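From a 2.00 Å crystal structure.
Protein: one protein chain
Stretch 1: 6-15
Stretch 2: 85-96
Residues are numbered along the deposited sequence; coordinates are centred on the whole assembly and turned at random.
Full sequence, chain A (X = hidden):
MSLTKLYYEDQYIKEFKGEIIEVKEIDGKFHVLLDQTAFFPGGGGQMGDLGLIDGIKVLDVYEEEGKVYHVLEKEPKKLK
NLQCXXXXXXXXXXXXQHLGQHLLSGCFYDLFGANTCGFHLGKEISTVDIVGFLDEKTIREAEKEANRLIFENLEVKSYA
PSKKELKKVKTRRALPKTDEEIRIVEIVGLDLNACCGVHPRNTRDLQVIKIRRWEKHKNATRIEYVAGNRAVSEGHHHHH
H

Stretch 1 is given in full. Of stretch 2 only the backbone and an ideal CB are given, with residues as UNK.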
# COMPACT_ATOMS: atom_id res chain seq x y z
N LEU A 6 0.88 -11.17 8.74
CA LEU A 6 0.75 -11.95 7.50
C LEU A 6 0.79 -11.12 6.22
O LEU A 6 1.31 -11.58 5.20
CB LEU A 6 -0.52 -12.81 7.54
CG LEU A 6 -0.51 -14.00 8.52
CD1 LEU A 6 -1.89 -14.60 8.68
CD2 LEU A 6 0.49 -15.07 8.07
N TYR A 7 0.29 -9.89 6.30
CA TYR A 7 0.27 -8.94 5.18
C TYR A 7 1.64 -8.63 4.58
O TYR A 7 1.73 -8.27 3.41
CB TYR A 7 -0.48 -7.64 5.55
CG TYR A 7 -0.06 -6.96 6.84
CD1 TYR A 7 -0.80 -7.12 8.02
CD2 TYR A 7 1.05 -6.12 6.88
CE1 TYR A 7 -0.43 -6.49 9.20
CE2 TYR A 7 1.43 -5.49 8.05
CZ TYR A 7 0.69 -5.68 9.20
OH TYR A 7 1.07 -5.04 10.35
N TYR A 8 2.69 -8.76 5.38
CA TYR A 8 4.07 -8.62 4.90
C TYR A 8 4.72 -9.95 4.49
O TYR A 8 5.85 -9.96 4.02
CB TYR A 8 4.94 -7.93 5.95
CG TYR A 8 4.77 -6.43 6.09
CD1 TYR A 8 4.93 -5.81 7.34
CD2 TYR A 8 4.45 -5.62 4.99
CE1 TYR A 8 4.80 -4.42 7.49
CE2 TYR A 8 4.30 -4.22 5.13
CZ TYR A 8 4.47 -3.64 6.38
OH TYR A 8 4.33 -2.27 6.54
N GLU A 9 4.01 -11.06 4.70
CA GLU A 9 4.52 -12.38 4.32
C GLU A 9 3.92 -12.83 2.98
O GLU A 9 4.64 -13.27 2.08
CB GLU A 9 4.24 -13.42 5.42
CG GLU A 9 4.95 -13.16 6.76
CD GLU A 9 6.45 -12.91 6.61
OE1 GLU A 9 7.13 -13.71 5.94
OE2 GLU A 9 6.94 -11.90 7.17
N ASP A 10 2.60 -12.71 2.89
CA ASP A 10 1.84 -12.96 1.67
C ASP A 10 0.68 -11.97 1.62
O ASP A 10 -0.31 -12.11 2.33
CB ASP A 10 1.32 -14.41 1.64
CG ASP A 10 0.60 -14.76 0.33
OD1 ASP A 10 0.23 -15.95 0.21
OD2 ASP A 10 0.41 -13.90 -0.56
N GLN A 11 0.82 -10.98 0.75
CA GLN A 11 -0.16 -9.90 0.65
C GLN A 11 -1.48 -10.30 -0.01
O GLN A 11 -2.42 -9.52 -0.02
CB GLN A 11 0.44 -8.68 -0.06
CG GLN A 11 1.01 -8.95 -1.44
CD GLN A 11 2.49 -9.28 -1.41
OE1 GLN A 11 2.89 -10.34 -0.95
NE2 GLN A 11 3.31 -8.36 -1.91
N TYR A 12 -1.54 -11.51 -0.55
CA TYR A 12 -2.75 -12.01 -1.21
C TYR A 12 -3.62 -12.88 -0.32
O TYR A 12 -4.69 -13.31 -0.75
CB TYR A 12 -2.41 -12.74 -2.50
CG TYR A 12 -1.92 -11.82 -3.59
CD1 TYR A 12 -0.56 -11.71 -3.87
CD2 TYR A 12 -2.81 -11.06 -4.35
CE1 TYR A 12 -0.10 -10.87 -4.86
CE2 TYR A 12 -2.35 -10.21 -5.34
CZ TYR A 12 -1.00 -10.12 -5.60
OH TYR A 12 -0.53 -9.28 -6.58
N ILE A 13 -3.18 -13.14 0.91
CA ILE A 13 -3.99 -13.86 1.89
C ILE A 13 -5.19 -12.98 2.25
O ILE A 13 -5.01 -11.86 2.75
CB ILE A 13 -3.20 -14.25 3.18
CG1 ILE A 13 -2.13 -15.30 2.88
CG2 ILE A 13 -4.14 -14.77 4.28
CD1 ILE A 13 -1.19 -15.55 4.04
N LYS A 14 -6.39 -13.47 1.97
CA LYS A 14 -7.61 -12.74 2.29
C LYS A 14 -8.49 -13.41 3.35
O LYS A 14 -9.40 -12.77 3.89
CB LYS A 14 -8.40 -12.43 1.01
CG LYS A 14 -8.97 -13.63 0.26
CD LYS A 14 -9.72 -13.15 -0.99
CE LYS A 14 -10.89 -14.05 -1.35
NZ LYS A 14 -10.49 -15.18 -2.23
N GLU A 15 -8.24 -14.69 3.63
CA GLU A 15 -8.87 -15.42 4.74
C GLU A 15 -7.81 -16.17 5.51
O GLU A 15 -6.87 -16.73 4.91
CB GLU A 15 -9.88 -16.45 4.25
CG GLU A 15 -11.03 -15.92 3.44
CD GLU A 15 -11.75 -17.03 2.72
OE1 GLU A 15 -12.17 -16.81 1.56
OE2 GLU A 15 -11.87 -18.14 3.30
N UNK A 85 -11.68 -12.93 7.87
CA UNK A 85 -11.63 -12.56 6.46
C UNK A 85 -11.59 -11.06 6.20
O UNK A 85 -12.34 -10.28 6.80
CB UNK A 85 -12.84 -13.16 5.74
N UNK A 86 -10.70 -10.66 5.30
CA UNK A 86 -10.55 -9.27 4.91
C UNK A 86 -11.68 -8.85 3.99
O UNK A 86 -12.24 -9.66 3.25
CB UNK A 86 -9.20 -9.04 4.23
N UNK A 87 -12.04 -7.57 4.06
CA UNK A 87 -12.76 -6.90 2.98
C UNK A 87 -11.70 -6.77 1.89
O UNK A 87 -10.85 -5.89 1.93
CB UNK A 87 -13.36 -5.55 3.40
N UNK A 88 -11.74 -7.70 0.93
CA UNK A 88 -10.70 -7.77 -0.10
C UNK A 88 -10.78 -6.64 -1.14
O UNK A 88 -9.77 -6.23 -1.68
CB UNK A 88 -10.79 -9.12 -0.82
N UNK A 89 -11.99 -6.16 -1.41
CA UNK A 89 -12.20 -5.06 -2.35
C UNK A 89 -11.49 -3.79 -1.88
O UNK A 89 -10.78 -3.15 -2.66
CB UNK A 89 -13.70 -4.79 -2.53
N UNK A 90 -11.65 -3.46 -0.60
CA UNK A 90 -10.98 -2.34 0.02
C UNK A 90 -9.46 -2.51 -0.00
O UNK A 90 -8.73 -1.57 -0.32
CB UNK A 90 -11.48 -2.17 1.46
N UNK A 91 -9.01 -3.71 0.35
CA UNK A 91 -7.59 -4.06 0.41
C UNK A 91 -6.96 -3.81 -0.94
O UNK A 91 -5.97 -3.08 -1.04
CB UNK A 91 -7.39 -5.52 0.83
N UNK A 92 -7.51 -4.47 -1.95
CA UNK A 92 -6.94 -4.50 -3.29
C UNK A 92 -6.98 -3.12 -3.94
O UNK A 92 -6.03 -2.73 -4.64
CB UNK A 92 -7.69 -5.51 -4.16
N UNK A 93 -8.06 -2.38 -3.70
CA UNK A 93 -8.17 -0.99 -4.17
C UNK A 93 -6.96 -0.16 -3.72
O UNK A 93 -6.30 0.46 -4.55
CB UNK A 93 -9.46 -0.35 -3.65
N UNK A 94 -6.68 -0.20 -2.42
CA UNK A 94 -5.52 0.49 -1.85
C UNK A 94 -4.19 -0.02 -2.36
O UNK A 94 -3.27 0.76 -2.56
CB UNK A 94 -5.55 0.37 -0.33
N UNK A 95 -4.09 -1.34 -2.56
CA UNK A 95 -2.89 -1.94 -3.16
C UNK A 95 -2.61 -1.36 -4.56
O UNK A 95 -1.48 -0.98 -4.87
CB UNK A 95 -3.05 -3.46 -3.25
N UNK A 96 -3.66 -1.28 -5.39
CA UNK A 96 -3.57 -0.75 -6.77
C UNK A 96 -3.21 0.74 -6.83
O UNK A 96 -2.35 1.14 -7.62
CB UNK A 96 -4.90 -0.97 -7.49

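Position 85 lies in an extended backbone (phi/psi -134/135°) and pairs with E15 as an antiparallel, non-hydrogen-bonded bridge, the two CA atoms 4.3 Å apart. Its CB leaves on the same face of the sheet as the side chain of E15, so a basic or polar residue would suit the carboxylate, and a beta-branched one the strand. The deposited residue is E85. Its CB packs 3.9 Å from CG of E15, but the like charges come close, with OE1 of E85 4.1 Å from OE2 of E15; the CB-CG contact is joined by a CA-H...O approach of E85 CA to K14 O at 3.4 Å.

Position 86 is also extended, and its amide N donates to K14 O at 2.9 Å with a nearly straight angle of 166°. Any residue but proline could make this bond. CB points toward stretch 1, where backbone carbonyls line the approach, and a medium-sized aliphatic chain would fit. It is L86, in the m,t rotamer, whose CD1 reaches 3.5 Å from O of I13.

At 87 CB points away from stretch 1, and the residue stands immediately before a helix, where aspartate, asparagine, serine or threonine are common. It is D87, at the N-cap position.

Position 88 begins the helix with CB directed toward stretch 1, its ideal CB 4.2 Å from CD of K14. The turn from D10 to I13 lies farther along; a long aliphatic chain could cover part of this surface, a large aromatic more. W88 extends its indole toward the turn with chi1 at -175° (t). CD of K14 lies over one face of the ring, the closest lysine contact being K14 CB to W88 CE3 at 3.6 Å. W88 CH2 comes within 3.3 Å of Q11 O, which sits at the ring edge, and W88 CZ2 is 4.0 Å from CD2 of Y12.

Positions 89 and 90 are out of reach, so stretch 1 sets little preference; they are E89 and R90.

At 91 CB points toward stretch 1 but no atom there lies within 5.5 Å of it. Only a long side chain can span the gap, and the carbonyls of D10, Q11 and I13 favour a donor. R91 supplies one: NH1 gives a weak hydrogen bond to Q11 O (2.7 Å, 122°), while NH2 donates to a water at 3.2 Å that in turn donates to O of D10 and O of I13.

Position 92 starts sideways, with the ring of Y12 some way off; a large apolar chain could reach it. F92 does, CE1 standing 4.4 Å from Y12 CE2.

Positions 93 and 94 are out of reach. They hold D93 and G94, and a CB would have room at the latter.

At 95 CB again points toward stretch 1 across a gap, suiting a long, flexible apolar chain. M95 brings CE to 3.9 Å from CG of Q11.

Position 96 is out of reach and is Q96.

Stretch 2 85-96: ELDWERRFDGMQ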
# COMPACT_ATOMS: atom_id res chain seq x y z
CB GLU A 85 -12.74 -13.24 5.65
CG GLU A 85 -14.04 -13.48 6.40
CD GLU A 85 -14.88 -14.58 5.76
OE1 GLU A 85 -14.34 -15.69 5.56
OE2 GLU A 85 -16.07 -14.34 5.48
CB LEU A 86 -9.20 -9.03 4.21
CG LEU A 86 -7.87 -9.37 4.87
CD1 LEU A 86 -6.70 -9.05 3.95
CD2 LEU A 86 -7.67 -8.66 6.17
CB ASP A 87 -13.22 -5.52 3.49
CG ASP A 87 -14.05 -4.73 2.47
OD1 ASP A 87 -14.17 -5.11 1.28
OD2 ASP A 87 -14.60 -3.70 2.89
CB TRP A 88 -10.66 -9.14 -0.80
CG TRP A 88 -9.50 -9.21 -1.77
CD1 TRP A 88 -9.56 -9.22 -3.13
CD2 TRP A 88 -8.10 -9.19 -1.43
NE1 TRP A 88 -8.29 -9.23 -3.66
CE2 TRP A 88 -7.38 -9.21 -2.64
CE3 TRP A 88 -7.39 -9.16 -0.22
CZ2 TRP A 88 -5.99 -9.21 -2.68
CZ3 TRP A 88 -6.01 -9.17 -0.26
CH2 TRP A 88 -5.33 -9.20 -1.47
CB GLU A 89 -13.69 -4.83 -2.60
CG GLU A 89 -14.23 -5.48 -3.88
CD GLU A 89 -13.94 -6.98 -3.99
OE1 GLU A 89 -14.59 -7.77 -3.29
OE2 GLU A 89 -13.06 -7.36 -4.81
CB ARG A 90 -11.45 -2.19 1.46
CG ARG A 90 -10.85 -1.02 2.21
CD ARG A 90 -11.19 -1.10 3.69
NE ARG A 90 -10.37 -0.19 4.48
CZ ARG A 90 -10.71 1.06 4.80
NH1 ARG A 90 -11.88 1.56 4.40
NH2 ARG A 90 -9.89 1.80 5.52
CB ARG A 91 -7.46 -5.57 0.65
CG ARG A 91 -6.54 -6.00 1.71
CD ARG A 91 -5.13 -5.44 1.70
NE ARG A 91 -4.51 -6.04 2.87
CZ ARG A 91 -3.65 -7.05 2.82
NH1 ARG A 91 -3.23 -7.52 1.65
NH2 ARG A 91 -3.18 -7.57 3.94
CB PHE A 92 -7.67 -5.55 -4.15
CG PHE A 92 -6.90 -5.95 -5.39
CD1 PHE A 92 -5.60 -6.43 -5.29
CD2 PHE A 92 -7.49 -5.84 -6.65
CE1 PHE A 92 -4.88 -6.79 -6.43
CE2 PHE A 92 -6.78 -6.20 -7.79
CZ PHE A 92 -5.47 -6.68 -7.68
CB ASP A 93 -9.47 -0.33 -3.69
CG ASP A 93 -9.54 1.15 -4.04
OD1 ASP A 93 -9.39 1.49 -5.23
OD2 ASP A 93 -9.75 1.97 -3.11
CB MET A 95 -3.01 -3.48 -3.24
CG MET A 95 -2.98 -4.24 -1.87
SD MET A 95 -3.39 -6.00 -1.91
CE MET A 95 -1.87 -6.62 -2.64
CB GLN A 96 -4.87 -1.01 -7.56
CG GLN A 96 -5.10 -2.47 -7.89
CD GLN A 96 -6.42 -2.71 -8.59
OE1 GLN A 96 -7.48 -2.28 -8.13
NE2 GLN A 96 -6.37 -3.42 -9.71
O HOH W 1 -2.54 -10.65 3.19
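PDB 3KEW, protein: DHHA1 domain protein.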